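Local atomic coordinates of CYTH domain-containing protein (Pyrococcus horikoshii, PDB entry 2EEN), a protein that is of unknown function but, as a CYTH-domain protein related to class IV adenylate cyclases, probably binds a triphosphate-bearing ligand in a beta-tunnel. Residues Arg52-Arg55 against Asn60-Phe63; Thr123-Glu128 against Arg168-Leu173; Lys74-Leu79 against Phe133-Thr138. All coordinates share one frame; numbering follows the deposited sequence.

The three contacts lie at different places on one antiparallel sheet, which in CYTH proteins curls into a tunnel. Contact 1 is a surface hairpin, with its centre about 17 Å from that of contact 2 and about 20 Å from that of contact 3. Contacts 2 and 3 are buried, have centres about 12 Å apart and touch: strands 120-127 and 131-139 are sheet neighbours, with Thr-123 N 2.8 Å from Glu-135 O and Asp-125 N 2.8 Å from Phe-133 O, both probable hydrogen bonds. Asp-125 and Glu-135 both approach Arg-111, in a charged region consistent with the ligand-binding interior expected of this family.

Contact 1: residues Arg52-Arg55 against Asn60-Phe63; sequences RIKR and NEVF
Asn-60 sits opposite Arg-55 in a non-hydrogen-bonded antiparallel pair, and here the side chains supply the bond that the backbones lack. Arg-55 NH1 donates to Asn-60 OD1 over 2.8 Å, but the bond is bent to 138° at the hydrogen and the donor stands above the carbonyl plane; the guanidinium and amide planes are 83° apart. Ile-53 CG2 lies over the centre of one guanidinium face, while NE forms a salt bridge to Glu-31 of the adjoining strand 23-36. With a leucine in place of Arg-55, Glu-31 would probably lose its ionic mate and the Asn-60 amide would be set free to turn.

Glu-61 makes a hydrogen-bonded pair with Lys-54: Lys-54 N reaches Glu-61 O at 2.6 Å, and Glu-61 N reaches Lys-54 O at 2.7 Å. Their side chains run alongside each other on the opposite face of the sheet from Asn-60, yet Lys-54 NZ stops 4.3 Å from Glu-61 OE1, beyond a salt bridge. That oxygen lies at the edge of the Phe-63 ring, in its plane.

Val-62 returns to the face of Arg-55 and Asn-60, its CG2 packing 4.2 Å from Ile-53 CG1. Phe-63 closes the series with a second hydrogen-bonded pair, in which Arg-52 N to Phe-63 O and Phe-63 N to Arg-52 O both measure 2.8 Å. Lys-54 CG is anti to the backbone N, and a bend at chi3 (-61°) carries NZ to 3.7 Å from Phe-63 CE1, approaching the ring obliquely. Arg-52 instead turns its guanidinium toward Asp-32. The alternation of hydrogen-bonded and non-hydrogen-bonded pairs is that of antiparallel strands, and the short connection makes strands 48-56 and 59-70 a beta hairpin of the CYTH sheet.

Contact 2: residues Thr123-Glu128 against Arg168-Leu173; sequences TLDEVE and RSYLEL
In the buried interior of the CYTH fold, Tyr-170 at the start of helix 170-176 extends its phenol to Asp-125 on strand 120-127. Tyr-170 OH donates to Asp-125 OD2 over 2.6 Å, and OD2 receives it on its anti lone pair, the one away from OD1. The carboxylate oxygen lies in the plane of the ring at its edge, although the carboxylate itself is turned 66° from the ring. OD2 is also bound in a salt bridge by Arg-111, and OD1 accepts a weak bond from Thr-123 OG1 at 3.3 Å, so partners at both oxygens limit the rotation of the group.

Two residues along the same strand, Val-127 points to the same side as Asp-125 and covers one face of the tyrosine. With CG1 anti to the backbone N (chi1 -175°), CG2 is left beside the backbone N and lies 3.7 Å from the Tyr-170 ring centroid, only 13° off its normal, a well-centred CH-pi contact. In the eight-stranded antiparallel sheet, which fits the tunnel of this family, the tyrosine thus ties the C-terminal helix to an inner strand; Phe-133 meets its ring edge-to-face and Lys-7 makes a cation-pi contact.

The helix start that bears Tyr-170 is secured by a capping box. Ser-169 OG accepts from Glu-172 N at 3.1 Å, and Glu-172 OE1 in return accepts from Ser-169 N at 2.9 Å.

Contact 3: residues Lys74-Leu79 against Phe133-Thr138; sequences KSKTRL and FIEIET
A buried ion pair, placed consistently with the inner side of the tunnel-forming CYTH sheet, links the 74-79 segment to strand 131-139: Lys-76 faces Glu-135, and the two side chains cross at about a right angle. The salt bridge is long, with Lys-76 NZ 3.9 Å from Glu-135 OE2, and no hydrogen bond joins the segments. The Lys-76 chain, bent at chi3 (51°), ends at NZ beside the carboxylate that Glu-135 brings up on a chain extended beyond CG. Each end has a further weak, long ionic partner, Glu-5 for Lys-76 NZ and Arg-111 for Glu-135 OE2.

Glu-5 belongs to strand 3-9, where Glu-3, Glu-5 and Lys-7 fit the ExExK signature of CYTH proteins; in relatives this motif serves metal and triphosphate binding inside the tunnel, and the same role is probable here. Lys-76 also shares a backbone hydrogen bond with Glu-5, so the segment leading into strand 78-85 meets strand 3-9, the other outermost strand of the sheet, as a closed tunnel would require. Along strand 131-139 the side chains alternate: the Glu-135 carboxylate reaches the charged interior, whereas Ile-134 and Ile-136 pack on Leu-157 of helix 146-160.

The backbone around Lys-76 is shaped by an ST turn. Ser-75 OG accepts from Thr-77 N at 3.3 Å in a nearly straight bond (162°), and Thr-77 OG1 is hydrogen-bonded to the same Ser-75 OG at 2.8 Å. Asp-72 is a third hydrogen-bond partner of this hydroxyl.

Contact 1: residues Arg52-Arg55 against Asn60-Phe63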
loop_
_atom_site.group_PDB
_atom_site.type_symbol
_atom_site.label_atom_id
_atom_site.label_comp_id
_atom_site.label_asym_id
_atom_site.label_seq_id
_atom_site.Cartn_x
_atom_site.Cartn_y
_atom_site.Cartn_z
ATOM N N ARG A 52 5.092 -1.586 -9.830
ATOM C CA ARG A 52 5.836 -1.196 -11.013
ATOM C C ARG A 52 7.074 -0.403 -10.672
ATOM O O ARG A 52 7.027 0.521 -9.863
ATOM C CB ARG A 52 4.975 -0.336 -11.934
ATOM C CG ARG A 52 5.795 0.483 -12.924
ATOM C CD ARG A 52 4.891 1.145 -13.938
ATOM N NE ARG A 52 4.184 0.135 -14.719
ATOM C CZ ARG A 52 3.205 0.398 -15.576
ATOM N NH1 ARG A 52 2.797 1.647 -15.772
ATOM N NH2 ARG A 52 2.638 -0.596 -16.244
ATOM N N ILE A 53 8.184 -0.782 -11.292
ATOM C CA ILE A 53 9.431 -0.056 -11.121
ATOM C C ILE A 53 9.623 0.623 -12.467
ATOM O O ILE A 53 9.688 -0.039 -13.504
ATOM C CB ILE A 53 10.617 -0.991 -10.828
ATOM C CG1 ILE A 53 10.380 -1.730 -9.506
ATOM C CG2 ILE A 53 11.906 -0.176 -10.751
ATOM C CD1 ILE A 53 11.463 -2.738 -9.154
ATOM N N LYS A 54 9.679 1.949 -12.443
ATOM C CA LYS A 54 9.825 2.751 -13.646
ATOM C C LYS A 54 11.204 3.403 -13.640
ATOM O O LYS A 54 11.573 4.078 -12.680
ATOM C CB LYS A 54 8.724 3.817 -13.658
ATOM C CG LYS A 54 8.619 4.655 -14.917
ATOM C CD LYS A 54 7.514 5.697 -14.759
ATOM C CE LYS A 54 6.154 5.046 -14.539
ATOM N NZ LYS A 54 5.084 6.052 -14.257
ATOM N N ARG A 55 11.963 3.190 -14.708
ATOM C CA ARG A 55 13.300 3.754 -14.818
ATOM C C ARG A 55 13.399 4.702 -16.015
ATOM O O ARG A 55 13.042 4.340 -17.137
ATOM C CB ARG A 55 14.330 2.632 -14.973
ATOM C CG ARG A 55 14.203 1.499 -13.955
ATOM C CD ARG A 55 15.259 0.429 -14.202
ATOM N NE ARG A 55 15.024 -0.799 -13.438
ATOM C CZ ARG A 55 15.221 -0.930 -12.130
ATOM N NH1 ARG A 55 15.663 0.092 -11.407
ATOM N NH2 ARG A 55 14.977 -2.093 -11.541
ATOM N N ASN A 60 14.471 6.351 -10.775
ATOM C CA ASN A 60 13.715 5.132 -10.532
ATOM C C ASN A 60 12.486 5.518 -9.716
ATOM O O ASN A 60 12.612 6.134 -8.659
ATOM C CB ASN A 60 14.538 4.119 -9.729
ATOM C CG ASN A 60 15.706 3.556 -10.512
ATOM O OD1 ASN A 60 15.524 2.847 -11.503
ATOM N ND2 ASN A 60 16.918 3.867 -10.068
ATOM N N GLU A 61 11.304 5.181 -10.218
ATOM C CA GLU A 61 10.063 5.461 -9.499
ATOM C C GLU A 61 9.371 4.123 -9.323
ATOM O O GLU A 61 9.469 3.253 -10.184
ATOM C CB GLU A 61 9.150 6.401 -10.284
ATOM C CG GLU A 61 9.695 7.806 -10.491
ATOM C CD GLU A 61 8.650 8.740 -11.080
ATOM O OE1 GLU A 61 7.934 8.325 -12.016
ATOM O OE2 GLU A 61 8.550 9.893 -10.612
ATOM N N VAL A 62 8.677 3.955 -8.206
ATOM C CA VAL A 62 7.998 2.702 -7.935
ATOM C C VAL A 62 6.564 2.993 -7.552
ATOM O O VAL A 62 6.300 3.909 -6.788
ATOM C CB VAL A 62 8.678 1.949 -6.787
ATOM C CG1 VAL A 62 7.991 0.617 -6.561
ATOM C CG2 VAL A 62 10.156 1.748 -7.113
ATOM N N PHE A 63 5.637 2.210 -8.090
ATOM C CA PHE A 63 4.230 2.426 -7.794
ATOM C C PHE A 63 3.517 1.126 -7.472
ATOM O O PHE A 63 3.864 0.071 -7.998
ATOM C CB PHE A 63 3.518 3.077 -8.990
ATOM C CG PHE A 63 4.131 4.374 -9.435
ATOM C CD1 PHE A 63 5.232 4.384 -10.286
ATOM C CD2 PHE A 63 3.620 5.583 -8.985
ATOM C CE1 PHE A 63 5.818 5.591 -10.684
ATOM C CE2 PHE A 63 4.196 6.793 -9.374
ATOM C CZ PHE A 63 5.300 6.795 -10.227
#

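Contact 2: residues Thr123-Glu128 against Arg168-Leu173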
loop_
_atom_site.group_PDB
_atom_site.type_symbol
_atom_site.label_atom_id
_atom_site.label_comp_id
_atom_site.label_asym_id
_atom_site.label_seq_id
_atom_site.Cartn_x
_atom_site.Cartn_y
_atom_site.Cartn_z
ATOM N N THR A 123 2.021 5.761 -26.064
ATOM C CA THR A 123 3.245 5.103 -25.655
ATOM C C THR A 123 3.596 3.996 -26.625
ATOM O O THR A 123 2.720 3.271 -27.100
ATOM C CB THR A 123 3.136 4.519 -24.233
ATOM O OG1 THR A 123 2.092 3.536 -24.186
ATOM C CG2 THR A 123 2.829 5.626 -23.246
ATOM N N LEU A 124 4.878 3.899 -26.949
ATOM C CA LEU A 124 5.351 2.847 -27.836
ATOM C C LEU A 124 5.966 1.848 -26.874
ATOM O O LEU A 124 6.959 2.148 -26.212
ATOM C CB LEU A 124 6.409 3.374 -28.799
ATOM C CG LEU A 124 5.984 4.566 -29.655
ATOM C CD1 LEU A 124 7.085 4.850 -30.661
ATOM C CD2 LEU A 124 4.657 4.271 -30.354
ATOM N N ASP A 125 5.357 0.670 -26.787
ATOM C CA ASP A 125 5.823 -0.359 -25.866
ATOM C C ASP A 125 6.526 -1.528 -26.531
ATOM O O ASP A 125 6.040 -2.077 -27.509
ATOM C CB ASP A 125 4.648 -0.932 -25.068
ATOM C CG ASP A 125 3.934 0.103 -24.228
ATOM O OD1 ASP A 125 4.466 1.221 -24.040
ATOM O OD2 ASP A 125 2.832 -0.219 -23.739
ATOM N N GLU A 126 7.682 -1.902 -25.989
ATOM C CA GLU A 126 8.426 -3.064 -26.474
ATOM C C GLU A 126 8.381 -3.972 -25.257
ATOM O O GLU A 126 9.138 -3.783 -24.312
ATOM C CB GLU A 126 9.874 -2.700 -26.798
ATOM C CG GLU A 126 10.686 -3.863 -27.336
ATOM C CD GLU A 126 10.226 -4.308 -28.713
ATOM O OE1 GLU A 126 10.373 -3.517 -29.669
ATOM O OE2 GLU A 126 9.717 -5.441 -28.843
ATOM N N VAL A 127 7.481 -4.949 -25.285
ATOM C CA VAL A 127 7.279 -5.846 -24.154
ATOM C C VAL A 127 8.028 -7.154 -24.309
ATOM O O VAL A 127 7.851 -7.865 -25.296
ATOM C CB VAL A 127 5.776 -6.138 -23.989
ATOM C CG1 VAL A 127 5.514 -6.967 -22.746
ATOM C CG2 VAL A 127 5.012 -4.813 -23.934
ATOM N N GLU A 128 8.862 -7.466 -23.324
ATOM C CA GLU A 128 9.630 -8.706 -23.354
ATOM C C GLU A 128 8.667 -9.889 -23.388
ATOM O O GLU A 128 7.714 -9.958 -22.604
ATOM C CB GLU A 128 10.538 -8.806 -22.126
ATOM C CG GLU A 128 11.574 -7.700 -22.034
ATOM C CD GLU A 128 12.671 -8.010 -21.028
ATOM O OE1 GLU A 128 12.485 -8.935 -20.212
ATOM O OE2 GLU A 128 13.715 -7.323 -21.052
ATOM N N ARG A 168 -6.924 -7.208 -23.799
ATOM C CA ARG A 168 -6.207 -8.031 -22.839
ATOM C C ARG A 168 -4.906 -7.351 -22.424
ATOM O O ARG A 168 -4.187 -6.781 -23.231
ATOM C CB ARG A 168 -5.881 -9.381 -23.488
ATOM C CG ARG A 168 -7.064 -10.347 -23.536
ATOM C CD ARG A 168 -6.720 -11.623 -24.314
ATOM N NE ARG A 168 -6.216 -11.265 -25.636
ATOM C CZ ARG A 168 -5.800 -12.241 -26.477
ATOM N NH1 ARG A 168 -5.840 -13.514 -26.119
ATOM N NH2 ARG A 168 -5.354 -11.900 -27.689
ATOM N N SER A 169 -4.639 -7.426 -21.131
ATOM C CA SER A 169 -3.444 -6.840 -20.556
ATOM C C SER A 169 -2.235 -7.657 -20.974
ATOM O O SER A 169 -2.362 -8.815 -21.393
ATOM C CB SER A 169 -3.546 -6.858 -19.037
ATOM O OG SER A 169 -3.674 -8.192 -18.570
ATOM N N TYR A 170 -1.058 -7.058 -20.857
ATOM C CA TYR A 170 0.157 -7.780 -21.195
ATOM C C TYR A 170 0.238 -9.007 -20.298
ATOM O O TYR A 170 0.672 -10.074 -20.733
ATOM C CB TYR A 170 1.388 -6.903 -20.977
ATOM C CG TYR A 170 1.452 -5.719 -21.906
ATOM C CD1 TYR A 170 1.249 -5.876 -23.279
ATOM C CD2 TYR A 170 1.733 -4.444 -21.421
ATOM C CE1 TYR A 170 1.322 -4.794 -24.142
ATOM C CE2 TYR A 170 1.810 -3.356 -22.278
ATOM C CZ TYR A 170 1.604 -3.535 -23.632
ATOM O OH TYR A 170 1.675 -2.456 -24.472
ATOM N N LEU A 171 -0.184 -8.852 -19.046
ATOM C CA LEU A 171 -0.165 -9.960 -18.100
ATOM C C LEU A 171 -0.985 -11.126 -18.638
ATOM O O LEU A 171 -0.514 -12.263 -18.666
ATOM C CB LEU A 171 -0.736 -9.527 -16.747
ATOM C CG LEU A 171 -0.937 -10.653 -15.728
ATOM C CD1 LEU A 171 0.408 -11.275 -15.386
ATOM C CD2 LEU A 171 -1.610 -10.104 -14.475
ATOM N N GLU A 172 -2.211 -10.840 -19.062
ATOM C CA GLU A 172 -3.086 -11.883 -19.593
ATOM C C GLU A 172 -2.498 -12.540 -20.832
ATOM O O GLU A 172 -2.588 -13.757 -21.009
ATOM C CB GLU A 172 -4.458 -11.299 -19.925
ATOM C CG GLU A 172 -5.271 -10.919 -18.706
ATOM C CD GLU A 172 -6.574 -10.231 -19.068
ATOM O OE1 GLU A 172 -6.528 -9.113 -19.625
ATOM O OE2 GLU A 172 -7.648 -10.809 -18.796
ATOM N N LEU A 173 -1.908 -11.725 -21.693
ATOM C CA LEU A 173 -1.306 -12.226 -22.916
ATOM C C LEU A 173 -0.128 -13.130 -22.582
ATOM O O LEU A 173 0.046 -14.184 -23.194
ATOM C CB LEU A 173 -0.843 -11.054 -23.788
ATOM C CG LEU A 173 -1.987 -10.215 -24.358
ATOM C CD1 LEU A 173 -1.424 -9.000 -25.061
ATOM C CD2 LEU A 173 -2.816 -11.054 -25.324
#

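Contact 3: residues Lys74-Leu79 against Phe133-Thr138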
loop_
_atom_site.group_PDB
_atom_site.type_symbol
_atom_site.label_atom_id
_atom_site.label_comp_id
_atom_site.label_asym_id
_atom_site.label_seq_id
_atom_site.Cartn_x
_atom_site.Cartn_y
_atom_site.Cartn_z
ATOM N N LYS A 74 -15.429 -1.551 -25.212
ATOM C CA LYS A 74 -14.576 -1.072 -26.293
ATOM C C LYS A 74 -13.178 -0.627 -25.878
ATOM O O LYS A 74 -12.402 -0.175 -26.721
ATOM C CB LYS A 74 -15.257 0.085 -27.027
ATOM C CG LYS A 74 -16.332 -0.328 -28.023
ATOM C CD LYS A 74 -17.603 -0.794 -27.344
ATOM C CE LYS A 74 -18.733 -0.915 -28.355
ATOM N NZ LYS A 74 -18.337 -1.749 -29.524
ATOM N N SER A 75 -12.851 -0.743 -24.595
ATOM C CA SER A 75 -11.527 -0.324 -24.153
ATOM C C SER A 75 -11.067 -1.081 -22.900
ATOM O O SER A 75 -11.732 -1.965 -22.385
ATOM C CB SER A 75 -11.565 1.183 -23.883
ATOM O OG SER A 75 -12.298 1.425 -22.683
ATOM N N LYS A 76 -9.855 -0.724 -22.442
ATOM C CA LYS A 76 -9.313 -1.345 -21.237
ATOM C C LYS A 76 -9.536 -0.455 -20.006
ATOM O O LYS A 76 -8.925 -0.625 -18.961
ATOM C CB LYS A 76 -7.808 -1.537 -21.447
ATOM C CG LYS A 76 -7.475 -2.409 -22.662
ATOM C CD LYS A 76 -5.976 -2.405 -22.980
ATOM C CE LYS A 76 -5.113 -2.727 -21.755
ATOM N NZ LYS A 76 -3.703 -2.661 -22.123
ATOM N N THR A 77 -10.417 0.553 -20.175
ATOM C CA THR A 77 -10.668 1.501 -19.092
ATOM C C THR A 77 -11.170 0.808 -17.833
ATOM O O THR A 77 -12.075 -0.016 -17.869
ATOM C CB THR A 77 -11.728 2.500 -19.550
ATOM O OG1 THR A 77 -11.269 3.190 -20.716
ATOM C CG2 THR A 77 -11.988 3.519 -18.439
ATOM N N ARG A 78 -10.570 1.179 -16.712
ATOM C CA ARG A 78 -10.949 0.600 -15.438
ATOM C C ARG A 78 -10.594 1.545 -14.310
ATOM O O ARG A 78 -9.789 2.462 -14.479
ATOM C CB ARG A 78 -10.212 -0.719 -15.240
ATOM C CG ARG A 78 -8.706 -0.561 -15.211
ATOM C CD ARG A 78 -8.038 -1.759 -15.856
ATOM N NE ARG A 78 -8.593 -2.995 -15.331
ATOM C CZ ARG A 78 -8.441 -4.182 -15.904
ATOM N NH1 ARG A 78 -7.743 -4.295 -17.025
ATOM N NH2 ARG A 78 -9.003 -5.254 -15.362
ATOM N N LEU A 79 -11.206 1.322 -13.159
ATOM C CA LEU A 79 -10.923 2.136 -11.997
ATOM C C LEU A 79 -9.517 1.764 -11.548
ATOM O O LEU A 79 -9.103 0.607 -11.647
ATOM C CB LEU A 79 -11.943 1.838 -10.898
ATOM C CG LEU A 79 -11.683 2.341 -9.477
ATOM C CD1 LEU A 79 -12.997 2.384 -8.720
ATOM C CD2 LEU A 79 -10.681 1.434 -8.772
ATOM N N PHE A 133 3.788 -2.901 -29.038
ATOM C CA PHE A 133 2.410 -2.458 -28.877
ATOM C C PHE A 133 2.410 -0.943 -28.805
ATOM O O PHE A 133 3.453 -0.313 -28.613
ATOM C CB PHE A 133 1.791 -2.969 -27.576
ATOM C CG PHE A 133 1.593 -4.449 -27.537
ATOM C CD1 PHE A 133 2.678 -5.296 -27.361
ATOM C CD2 PHE A 133 0.324 -4.994 -27.665
ATOM C CE1 PHE A 133 2.504 -6.675 -27.318
ATOM C CE2 PHE A 133 0.133 -6.379 -27.622
ATOM C CZ PHE A 133 1.229 -7.217 -27.444
ATOM N N ILE A 134 1.227 -0.371 -28.966
ATOM C CA ILE A 134 1.069 1.063 -28.863
ATOM C C ILE A 134 -0.157 1.300 -27.999
ATOM O O ILE A 134 -1.205 0.675 -28.184
ATOM C CB ILE A 134 0.890 1.739 -30.239
ATOM C CG1 ILE A 134 0.736 3.252 -30.034
ATOM C CG2 ILE A 134 -0.311 1.151 -30.975
ATOM C CD1 ILE A 134 0.832 4.058 -31.302
ATOM N N GLU A 135 -0.009 2.178 -27.019
ATOM C CA GLU A 135 -1.114 2.492 -26.140
ATOM C C GLU A 135 -1.387 3.974 -26.227
ATOM O O GLU A 135 -0.512 4.755 -26.606
ATOM C CB GLU A 135 -0.788 2.107 -24.693
ATOM C CG GLU A 135 -0.864 0.606 -24.425
ATOM C CD GLU A 135 -0.722 0.254 -22.951
ATOM O OE1 GLU A 135 -1.099 1.082 -22.095
ATOM O OE2 GLU A 135 -0.254 -0.863 -22.643
ATOM N N ILE A 136 -2.621 4.342 -25.918
ATOM C CA ILE A 136 -3.024 5.737 -25.903
ATOM C C ILE A 136 -3.965 5.901 -24.719
ATOM O O ILE A 136 -4.765 5.008 -24.411
ATOM C CB ILE A 136 -3.710 6.161 -27.225
ATOM C CG1 ILE A 136 -3.908 7.681 -27.228
ATOM C CG2 ILE A 136 -5.039 5.422 -27.403
ATOM C CD1 ILE A 136 -4.231 8.251 -28.604
ATOM N N GLU A 137 -3.857 7.030 -24.034
ATOM C CA GLU A 137 -4.690 7.274 -22.871
ATOM C C GLU A 137 -5.032 8.734 -22.669
ATOM O O GLU A 137 -4.311 9.630 -23.116
ATOM C CB GLU A 137 -3.987 6.776 -21.612
ATOM C CG GLU A 137 -2.594 7.366 -21.448
ATOM C CD GLU A 137 -2.138 7.408 -20.006
ATOM O OE1 GLU A 137 -2.583 8.315 -19.270
ATOM O OE2 GLU A 137 -1.337 6.538 -19.608
ATOM N N THR A 138 -6.141 8.953 -21.975
ATOM C CA THR A 138 -6.604 10.288 -21.641
ATOM C C THR A 138 -7.557 10.141 -20.467
ATOM O O THR A 138 -8.193 9.097 -20.305
ATOM C CB THR A 138 -7.343 10.956 -22.812
ATOM O OG1 THR A 138 -7.604 12.329 -22.482
ATOM C CG2 THR A 138 -8.666 10.244 -23.091
#